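Local coordinates for 2',5'-phosphodiesterase 12 (Homo sapiens, PDB 4Z0V), which belongs to the endonuclease/exonuclease/phosphatase family with its DNase I-like fold, and carries a bound magnesium ion, at residues 109-114 and 166-171; 129-134 and 426-431; 379-384 and 407-412. All coordinates share one frame; numbering follows the deposited sequence.

Interaction 1. Residues 109-114 and 166-171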
loop_
_atom_site.group_PDB
_atom_site.type_symbol
_atom_site.label_atom_id
_atom_site.label_comp_id
_atom_site.label_asym_id
_atom_site.label_seq_id
_atom_site.Cartn_x
_atom_site.Cartn_y
_atom_site.Cartn_z
ATOM N N THR A 109 -2.111 -15.171 -7.524
ATOM C CA THR A 109 -2.080 -15.638 -6.128
ATOM C C THR A 109 -3.216 -15.043 -5.297
ATOM O O THR A 109 -3.639 -15.647 -4.313
ATOM C CB THR A 109 -0.741 -15.306 -5.495
ATOM O OG1 THR A 109 -0.643 -13.887 -5.388
ATOM C CG2 THR A 109 0.435 -15.889 -6.273
ATOM N N PHE A 110 -3.680 -13.835 -5.662
ATOM C CA PHE A 110 -4.734 -13.193 -4.897
ATOM C C PHE A 110 -6.138 -13.692 -5.276
ATOM O O PHE A 110 -7.097 -13.291 -4.612
ATOM C CB PHE A 110 -4.621 -11.661 -5.062
ATOM C CG PHE A 110 -4.494 -11.175 -6.492
ATOM C CD1 PHE A 110 -5.598 -11.152 -7.339
ATOM C CD2 PHE A 110 -3.265 -10.739 -6.990
ATOM C CE1 PHE A 110 -5.488 -10.660 -8.643
ATOM C CE2 PHE A 110 -3.154 -10.243 -8.297
ATOM C CZ PHE A 110 -4.260 -10.207 -9.107
ATOM N N ASP A 111 -6.297 -14.530 -6.348
ATOM C CA ASP A 111 -7.636 -15.023 -6.742
ATOM C C ASP A 111 -8.347 -15.763 -5.594
ATOM O O ASP A 111 -9.498 -15.455 -5.293
ATOM C CB ASP A 111 -7.582 -15.924 -7.972
ATOM C CG ASP A 111 -7.127 -15.249 -9.246
ATOM O OD1 ASP A 111 -7.204 -14.000 -9.323
ATOM O OD2 ASP A 111 -6.699 -15.968 -10.168
ATOM N N HIS A 112 -7.646 -16.699 -4.936
ATOM C CA HIS A 112 -8.222 -17.438 -3.816
ATOM C C HIS A 112 -8.437 -16.499 -2.615
ATOM O O HIS A 112 -9.409 -16.635 -1.901
ATOM C CB HIS A 112 -7.300 -18.602 -3.418
ATOM C CG HIS A 112 -7.848 -19.385 -2.268
ATOM N ND1 HIS A 112 -8.962 -20.202 -2.419
ATOM C CD2 HIS A 112 -7.461 -19.404 -0.969
ATOM C CE1 HIS A 112 -9.189 -20.722 -1.219
ATOM N NE2 HIS A 112 -8.328 -20.257 -0.313
ATOM N N ARG A 113 -7.537 -15.522 -2.428
ATOM C CA ARG A 113 -7.611 -14.575 -1.307
ATOM C C ARG A 113 -8.866 -13.724 -1.400
ATOM O O ARG A 113 -9.469 -13.433 -0.377
ATOM C CB ARG A 113 -6.353 -13.687 -1.315
ATOM C CG ARG A 113 -5.070 -14.506 -1.204
ATOM C CD ARG A 113 -3.879 -13.596 -0.954
ATOM N NE ARG A 113 -3.767 -13.247 0.461
ATOM C CZ ARG A 113 -2.936 -12.333 0.940
ATOM N NH1 ARG A 113 -2.166 -11.630 0.116
ATOM N NH2 ARG A 113 -2.851 -12.127 2.248
ATOM N N HIS A 114 -9.317 -13.426 -2.626
ATOM C CA HIS A 114 -10.513 -12.625 -2.861
ATOM C C HIS A 114 -11.793 -13.331 -2.415
ATOM O O HIS A 114 -12.781 -12.654 -2.158
ATOM C CB HIS A 114 -10.605 -12.210 -4.323
ATOM C CG HIS A 114 -9.664 -11.098 -4.677
ATOM N ND1 HIS A 114 -9.373 -10.811 -5.987
ATOM C CD2 HIS A 114 -8.998 -10.224 -3.872
ATOM C CE1 HIS A 114 -8.540 -9.778 -5.957
ATOM N NE2 HIS A 114 -8.271 -9.405 -4.700
ATOM N N ILE A 166 -1.915 -5.340 -9.656
ATOM C CA ILE A 166 -2.021 -4.624 -8.362
ATOM C C ILE A 166 -3.388 -3.943 -8.280
ATOM O O ILE A 166 -4.024 -3.968 -7.238
ATOM C CB ILE A 166 -0.848 -3.617 -8.186
ATOM C CG1 ILE A 166 0.481 -4.374 -7.867
ATOM C CG2 ILE A 166 -1.147 -2.578 -7.072
ATOM C CD1 ILE A 166 1.788 -3.561 -8.222
ATOM N N GLN A 167 -3.866 -3.392 -9.388
ATOM C CA GLN A 167 -5.185 -2.779 -9.403
ATOM C C GLN A 167 -6.257 -3.825 -9.143
ATOM O O GLN A 167 -7.122 -3.611 -8.293
ATOM C CB GLN A 167 -5.441 -2.080 -10.751
ATOM C CG GLN A 167 -4.685 -0.744 -10.885
ATOM C CD GLN A 167 -5.003 -0.112 -12.242
ATOM O OE1 GLN A 167 -5.293 -0.795 -13.214
ATOM N NE2 GLN A 167 -4.973 1.205 -12.339
ATOM N N LYS A 168 -6.165 -4.980 -9.817
ATOM C CA LYS A 168 -7.142 -6.048 -9.610
ATOM C C LYS A 168 -7.065 -6.562 -8.156
ATOM O O LYS A 168 -8.080 -6.739 -7.499
ATOM C CB LYS A 168 -6.915 -7.195 -10.605
ATOM C CG LYS A 168 -8.015 -8.272 -10.450
ATOM C CD LYS A 168 -7.946 -9.386 -11.465
ATOM C CE LYS A 168 -9.098 -10.365 -11.259
ATOM N NZ LYS A 168 -9.057 -11.408 -12.333
ATOM N N GLU A 169 -5.853 -6.763 -7.678
ATOM C CA GLU A 169 -5.611 -7.260 -6.325
ATOM C C GLU A 169 -6.211 -6.338 -5.267
ATOM O O GLU A 169 -6.999 -6.777 -4.437
ATOM C CB GLU A 169 -4.112 -7.433 -6.073
ATOM C CG GLU A 169 -3.884 -7.963 -4.667
ATOM C CD GLU A 169 -2.460 -8.359 -4.379
ATOM O OE1 GLU A 169 -2.208 -8.831 -3.248
ATOM O OE2 GLU A 169 -1.596 -8.188 -5.268
ATOM N N LEU A 170 -5.797 -5.069 -5.266
ATOM C CA LEU A 170 -6.255 -4.139 -4.261
ATOM C C LEU A 170 -7.713 -3.851 -4.345
ATOM O O LEU A 170 -8.366 -3.880 -3.314
ATOM C CB LEU A 170 -5.444 -2.826 -4.336
ATOM C CG LEU A 170 -3.984 -2.983 -3.914
ATOM C CD1 LEU A 170 -3.254 -1.632 -4.024
ATOM C CD2 LEU A 170 -3.896 -3.493 -2.444
ATOM N N THR A 171 -8.265 -3.624 -5.543
ATOM C CA THR A 171 -9.706 -3.341 -5.620
ATOM C C THR A 171 -10.538 -4.552 -5.202
ATOM O O THR A 171 -11.578 -4.379 -4.567
ATOM C CB THR A 171 -10.103 -2.851 -7.009
ATOM O OG1 THR A 171 -9.824 -3.876 -7.977
ATOM C CG2 THR A 171 -9.387 -1.503 -7.390
HETATM O O HOH W 1 -6.786 -12.886 -11.745
#
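Phe110 and Glu169 mark the closest approach of the two backbones, with their CA atoms 6.2 Å apart, where the short, weakly bonded helix 110-113 lies against helix 159-172. These two residues bury the most surface. With CG between the backbone N and the carbonyl carbon (chi1 49°), the Phe110 ring lies against that helix. Glu169 CB lies over one ring face, offset toward the rim, and makes a CH-pi contact 3.7 Å from the ring centroid. The extended Glu169 chain continues past the ring, and OE2 comes to 3.5 Å from Phe110 CD2. The carboxylate and ring planes are 23° apart. The Lys168 and Phe110 side chains cross at about a right angle, with Lys168 CG 3.9 Å from Phe110 CE1. His114 NE2 donates to Glu169 O at 2.9 Å. The bond lies in the carbonyl plane on a lone pair, with an N-H...O angle of 153°. Asp111 OD1 and Lys168 NZ are 4.4 Å apart, too far for a salt bridge. One water joins them, giving to OD1 at 2.7 Å and accepting from NZ at 2.8 Å. Lys168 NZ also bonds Gly22 O, and Asp111 OD2 bonds Cys108 N. The Glu169 carboxylate is buried but held by the hydroxyls of Tyr173 (OE1) and Tyr131 (OE2). Arg113, bonded to Pro408 O and Ala432 O, stays beyond salt-bridge distance, but its field would favour a charged carboxylate.

Interaction 2. Residues 129-134 and 426-431; sequences VSYNIL and HPSDHI
Ser428 and Asn132 make the direct hydrogen bond of this contact: Ser428 OG donates to Asn132 O at 2.6 Å. The same OG accepts from His430 N at 3.0 Å and closes an ST turn. On the other segment Leu134 N reaches Asn132 OD1 at 3.1 Å, an Asx turn that helps fix the amide. Two waters bridge Asn132 OD1 to Asp429 OD1 and Asn132 N to Ile431 O. With CG anti to the backbone N (chi1 173°), the Asn132 amide stacks over one face of the His430 ring, the planes only 2° apart. Asn132 CB makes a CH-pi contact 3.8 Å from the ring centroid. The polar ends of this pair turn to acids: Asn132 ND2 to Asp327 and Glu182, His430 ND1 to Asp392. Other contacts are van der Waals. Tyr131 OH, bonded to Glu169, touches Pro427 CG at 3.5 Å, and Leu134 CB packs on Asp429 OD1 at 3.8 Å. Asp429 OD2 bonds Tyr149 OH. Ser428, Asp429 and His430 form the Ser-Asp-His motif of this family. Strand 125-132 runs between strands 177-184 and 433-439; loop 426-431 leads into 433-439, with Pro427 against helix 159-172 and His430 against strand 322-327.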
loop_
_atom_site.group_PDB
_atom_site.type_symbol
_atom_site.label_atom_id
_atom_site.label_comp_id
_atom_site.label_asym_id
_atom_site.label_seq_id
_atom_site.Cartn_x
_atom_site.Cartn_y
_atom_site.Cartn_z
ATOM N N VAL A 129 -5.101 -3.365 4.839
ATOM C CA VAL A 129 -4.110 -3.983 3.952
ATOM C C VAL A 129 -2.765 -3.325 4.192
ATOM O O VAL A 129 -2.710 -2.101 4.338
ATOM C CB VAL A 129 -4.527 -3.790 2.453
ATOM C CG1 VAL A 129 -3.430 -4.308 1.498
ATOM C CG2 VAL A 129 -5.880 -4.454 2.150
ATOM N N SER A 130 -1.679 -4.092 4.159
ATOM C CA SER A 130 -0.308 -3.529 4.163
ATOM C C SER A 130 0.429 -4.230 3.059
ATOM O O SER A 130 0.446 -5.471 3.020
ATOM C CB SER A 130 0.407 -3.670 5.507
ATOM O OG SER A 130 1.682 -3.038 5.427
ATOM N N TYR A 131 1.026 -3.451 2.129
ATOM C CA TYR A 131 1.641 -4.114 0.969
ATOM C C TYR A 131 2.789 -3.316 0.385
ATOM O O TYR A 131 2.593 -2.164 0.024
ATOM C CB TYR A 131 0.529 -4.237 -0.096
ATOM C CG TYR A 131 0.739 -5.114 -1.315
ATOM C CD1 TYR A 131 1.769 -6.058 -1.358
ATOM C CD2 TYR A 131 -0.175 -5.095 -2.376
ATOM C CE1 TYR A 131 1.880 -6.957 -2.422
ATOM C CE2 TYR A 131 -0.058 -5.974 -3.454
ATOM C CZ TYR A 131 0.959 -6.920 -3.462
ATOM O OH TYR A 131 1.036 -7.816 -4.504
ATOM N N ASN A 132 3.968 -3.946 0.252
ATOM C CA ASN A 132 5.115 -3.324 -0.410
ATOM C C ASN A 132 4.949 -3.772 -1.861
ATOM O O ASN A 132 5.030 -4.974 -2.140
ATOM C CB ASN A 132 6.453 -3.758 0.243
ATOM C CG ASN A 132 7.670 -3.262 -0.521
ATOM O OD1 ASN A 132 7.662 -3.210 -1.762
ATOM N ND2 ASN A 132 8.763 -2.917 0.204
ATOM N N ILE A 133 4.637 -2.837 -2.746
ATOM C CA ILE A 133 4.223 -3.158 -4.127
ATOM C C ILE A 133 5.373 -3.180 -5.139
ATOM O O ILE A 133 5.094 -3.409 -6.328
ATOM C CB ILE A 133 3.065 -2.232 -4.612
ATOM C CG1 ILE A 133 3.488 -0.726 -4.617
ATOM C CG2 ILE A 133 1.786 -2.490 -3.744
ATOM C CD1 ILE A 133 2.485 0.200 -5.416
ATOM N N LEU A 134 6.634 -3.059 -4.666
ATOM C CA LEU A 134 7.879 -3.129 -5.478
ATOM C C LEU A 134 7.933 -1.985 -6.495
ATOM O O LEU A 134 7.249 -1.986 -7.545
ATOM C CB LEU A 134 7.991 -4.516 -6.168
ATOM C CG LEU A 134 9.140 -4.748 -7.181
ATOM C CD1 LEU A 134 10.501 -4.431 -6.565
ATOM C CD2 LEU A 134 9.084 -6.180 -7.717
ATOM N N HIS A 426 1.989 -12.910 -9.616
ATOM C CA HIS A 426 2.158 -12.150 -8.375
ATOM C C HIS A 426 3.003 -10.905 -8.656
ATOM O O HIS A 426 4.158 -11.026 -9.064
ATOM C CB HIS A 426 2.829 -13.062 -7.340
ATOM C CG HIS A 426 2.788 -12.476 -5.971
ATOM N ND1 HIS A 426 1.746 -12.735 -5.116
ATOM C CD2 HIS A 426 3.628 -11.592 -5.387
ATOM C CE1 HIS A 426 1.989 -12.031 -4.021
ATOM N NE2 HIS A 426 3.121 -11.339 -4.130
ATOM N N PRO A 427 2.424 -9.698 -8.463
ATOM C CA PRO A 427 3.097 -8.478 -8.936
ATOM C C PRO A 427 4.127 -7.814 -8.025
ATOM O O PRO A 427 4.497 -6.668 -8.282
ATOM C CB PRO A 427 1.910 -7.528 -9.153
ATOM C CG PRO A 427 0.947 -7.920 -8.014
ATOM C CD PRO A 427 1.028 -9.418 -8.032
ATOM N N SER A 428 4.580 -8.473 -6.970
ATOM C CA SER A 428 5.577 -7.839 -6.097
ATOM C C SER A 428 6.521 -8.919 -5.571
ATOM O O SER A 428 6.224 -10.091 -5.736
ATOM C CB SER A 428 4.869 -7.124 -4.938
ATOM O OG SER A 428 5.835 -6.659 -4.002
ATOM N N ASP A 429 7.642 -8.543 -4.941
ATOM C CA ASP A 429 8.477 -9.541 -4.279
ATOM C C ASP A 429 7.949 -9.750 -2.845
ATOM O O ASP A 429 8.398 -10.651 -2.146
ATOM C CB ASP A 429 9.968 -9.165 -4.299
ATOM C CG ASP A 429 10.360 -7.802 -3.766
ATOM O OD1 ASP A 429 9.487 -6.916 -3.689
ATOM O OD2 ASP A 429 11.561 -7.571 -3.586
ATOM N N HIS A 430 6.978 -8.918 -2.416
ATOM C CA HIS A 430 6.299 -9.062 -1.125
ATOM C C HIS A 430 4.885 -9.576 -1.336
ATOM O O HIS A 430 4.362 -9.521 -2.444
ATOM C CB HIS A 430 6.251 -7.727 -0.369
ATOM C CG HIS A 430 7.567 -7.266 0.164
ATOM N ND1 HIS A 430 7.819 -7.230 1.533
ATOM C CD2 HIS A 430 8.637 -6.770 -0.490
ATOM C CE1 HIS A 430 9.049 -6.745 1.664
ATOM N NE2 HIS A 430 9.584 -6.454 0.473
ATOM N N ILE A 431 4.252 -10.040 -0.258
ATOM C CA ILE A 431 2.879 -10.530 -0.259
ATOM C C ILE A 431 2.048 -9.582 0.586
ATOM O O ILE A 431 2.446 -9.267 1.713
ATOM C CB ILE A 431 2.855 -11.970 0.281
ATOM C CG1 ILE A 431 3.751 -12.902 -0.571
ATOM C CG2 ILE A 431 1.420 -12.481 0.389
ATOM C CD1 ILE A 431 3.984 -14.317 0.068
HETATM O O HOH W 2 9.992 -4.518 -2.700
HETATM O O HOH W 3 3.943 -6.498 1.772
#

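Interaction 3. Residues 379-384 and 407-412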
loop_
_atom_site.group_PDB
_atom_site.type_symbol
_atom_site.label_atom_id
_atom_site.label_comp_id
_atom_site.label_asym_id
_atom_site.label_seq_id
_atom_site.Cartn_x
_atom_site.Cartn_y
_atom_site.Cartn_z
ATOM N N ALA A 379 5.219 -17.571 7.702
ATOM C CA ALA A 379 6.503 -18.167 7.328
ATOM C C ALA A 379 7.329 -17.109 6.559
ATOM O O ALA A 379 8.525 -16.965 6.785
ATOM C CB ALA A 379 6.274 -19.422 6.471
ATOM N N TYR A 380 6.651 -16.288 5.724
ATOM C CA TYR A 380 7.325 -15.186 5.013
ATOM C C TYR A 380 6.290 -14.239 4.402
ATOM O O TYR A 380 5.158 -14.642 4.131
ATOM C CB TYR A 380 8.286 -15.700 3.887
ATOM C CG TYR A 380 7.628 -16.713 2.974
ATOM C CD1 TYR A 380 6.767 -16.309 1.956
ATOM C CD2 TYR A 380 7.897 -18.075 3.100
ATOM C CE1 TYR A 380 6.134 -17.236 1.131
ATOM C CE2 TYR A 380 7.271 -19.014 2.278
ATOM C CZ TYR A 380 6.374 -18.590 1.310
ATOM O OH TYR A 380 5.747 -19.499 0.498
ATOM N N THR A 381 6.692 -12.996 4.192
ATOM C CA THR A 381 5.897 -11.973 3.495
ATOM C C THR A 381 6.728 -11.463 2.312
ATOM O O THR A 381 6.275 -10.624 1.547
ATOM C CB THR A 381 5.473 -10.828 4.446
ATOM O OG1 THR A 381 6.640 -10.150 4.895
ATOM C CG2 THR A 381 4.681 -11.322 5.658
ATOM N N ASN A 382 7.969 -11.934 2.207
ATOM C CA ASN A 382 8.894 -11.586 1.144
ATOM C C ASN A 382 9.546 -12.882 0.687
ATOM O O ASN A 382 10.047 -13.612 1.537
ATOM C CB ASN A 382 9.906 -10.569 1.639
ATOM C CG ASN A 382 11.021 -10.251 0.655
ATOM O OD1 ASN A 382 12.172 -10.489 0.933
ATOM N ND2 ASN A 382 10.727 -9.597 -0.453
ATOM N N TYR A 383 9.465 -13.222 -0.618
ATOM C CA TYR A 383 10.020 -14.525 -1.054
ATOM C C TYR A 383 10.710 -14.365 -2.405
ATOM O O TYR A 383 10.046 -14.255 -3.437
ATOM C CB TYR A 383 8.896 -15.567 -1.117
ATOM C CG TYR A 383 9.408 -16.983 -1.250
ATOM C CD1 TYR A 383 9.760 -17.504 -2.493
ATOM C CD2 TYR A 383 9.604 -17.783 -0.127
ATOM C CE1 TYR A 383 10.226 -18.809 -2.623
ATOM C CE2 TYR A 383 10.101 -19.080 -0.243
ATOM C CZ TYR A 383 10.421 -19.581 -1.495
ATOM O OH TYR A 383 10.951 -20.836 -1.635
ATOM N N VAL A 384 12.035 -14.314 -2.387
ATOM C CA VAL A 384 12.813 -14.082 -3.610
ATOM C C VAL A 384 13.896 -15.162 -3.751
ATOM O O VAL A 384 14.053 -15.990 -2.859
ATOM C CB VAL A 384 13.416 -12.650 -3.631
ATOM C CG1 VAL A 384 12.315 -11.613 -3.755
ATOM C CG2 VAL A 384 14.276 -12.371 -2.388
ATOM N N ILE A 407 -6.851 -12.814 6.276
ATOM C CA ILE A 407 -6.996 -13.315 4.909
ATOM C C ILE A 407 -5.716 -14.133 4.663
ATOM O O ILE A 407 -4.606 -13.580 4.751
ATOM C CB ILE A 407 -7.208 -12.168 3.891
ATOM C CG1 ILE A 407 -8.597 -11.483 4.031
ATOM C CG2 ILE A 407 -7.036 -12.700 2.454
ATOM C CD1 ILE A 407 -8.948 -10.687 5.321
ATOM N N PRO A 408 -5.826 -15.459 4.455
ATOM C CA PRO A 408 -4.609 -16.280 4.351
ATOM C C PRO A 408 -3.695 -15.868 3.225
ATOM O O PRO A 408 -4.157 -15.485 2.154
ATOM C CB PRO A 408 -5.147 -17.699 4.093
ATOM C CG PRO A 408 -6.520 -17.522 3.613
ATOM C CD PRO A 408 -7.040 -16.288 4.312
ATOM N N LEU A 409 -2.395 -16.010 3.470
ATOM C CA LEU A 409 -1.389 -15.739 2.457
ATOM C C LEU A 409 -1.465 -16.820 1.387
ATOM O O LEU A 409 -1.970 -17.918 1.682
ATOM C CB LEU A 409 0.006 -15.692 3.115
ATOM C CG LEU A 409 0.363 -14.303 3.690
ATOM C CD1 LEU A 409 -0.408 -14.022 4.993
ATOM C CD2 LEU A 409 1.838 -14.213 3.972
ATOM N N PRO A 410 -0.989 -16.565 0.150
ATOM C CA PRO A 410 -0.991 -17.641 -0.861
ATOM C C PRO A 410 -0.240 -18.867 -0.354
ATOM O O PRO A 410 0.659 -18.737 0.499
ATOM C CB PRO A 410 -0.214 -17.023 -2.043
ATOM C CG PRO A 410 -0.350 -15.555 -1.872
ATOM C CD PRO A 410 -0.345 -15.337 -0.371
ATOM N N SER A 411 -0.583 -20.049 -0.869
ATOM C CA SER A 411 0.139 -21.264 -0.435
ATOM C C SER A 411 1.595 -21.248 -0.921
ATOM O O SER A 411 1.932 -20.562 -1.891
ATOM C CB SER A 411 -0.555 -22.507 -0.988
ATOM O OG SER A 411 -0.339 -22.534 -2.392
ATOM N N HIS A 412 2.447 -22.072 -0.304
ATOM C CA HIS A 412 3.832 -22.178 -0.722
ATOM C C HIS A 412 3.900 -22.692 -2.177
ATOM O O HIS A 412 4.776 -22.270 -2.924
ATOM C CB HIS A 412 4.617 -23.079 0.250
ATOM C CG HIS A 412 6.090 -23.070 -0.002
ATOM N ND1 HIS A 412 6.857 -21.942 0.246
ATOM C CD2 HIS A 412 6.889 -24.037 -0.515
ATOM C CE1 HIS A 412 8.093 -22.256 -0.106
ATOM N NE2 HIS A 412 8.161 -23.503 -0.581
HETATM O O HOH W 4 3.216 -19.038 1.626
#
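Tyr380 and His412 meet through a short hydrogen bond, OH to ND1 at 2.7 Å, in which either atom could be the donor. Their rings meet rim to rim, with planes 61° apart, and with Tyr383 they form an aromatic cluster. The inner part of the contact is tight. Tyr380 is buried, and Tyr383 CD2 lies 3.4 Å above the plane of the Tyr380 ring, over its centre. Beside these rings Leu409 CD2 lies 3.4 Å from Tyr380 O. The outer part is looser. His412 is exposed and touches a crystal neighbour, which may affect its position. Its CE1 comes to 3.5 Å from Tyr383 OH without a hydrogen bond. A water gives to Pro410 O at 2.8 Å and makes a weak bond with Tyr380 OH. The backbones stay well apart, at 8.3 Å between the CA atoms of Thr381 and Leu409. Segment 379-384 enters strand 382-384 through a classic beta bulge, where Thr381 and Asn382 face Gly389 of strand 387-397. Segment 407-412 runs from strand 401-406 to helix 412-416, where Ser411 is the N-cap and Val415 meets both tyrosines.

Interaction 2 touches both others; its centre is 11 Å from that of interaction 1 and 10 Å from that of interaction 3. It lies at the magnesium ion, about 4 Å from the Asn132 side chain, nearer than interaction 3, whose Thr381 side chain is about 11 Å away. Interaction 1 backs the loop 426-431, with Thr109 OG1 2.7 Å from His426 ND1. Interaction 3 adjoins the same loop: Ile431 N is 2.8 Å from Thr381 O, and Asp429 O is 3.2 Å from Tyr383 N. Asp392 OD2 bonds both His430 ND1 and Thr381 OG1. Interactions 1 and 3 also meet, Arg113 NE being 2.8 Å from Pro408 O. Along the chain interaction 3 is nested within interaction 2.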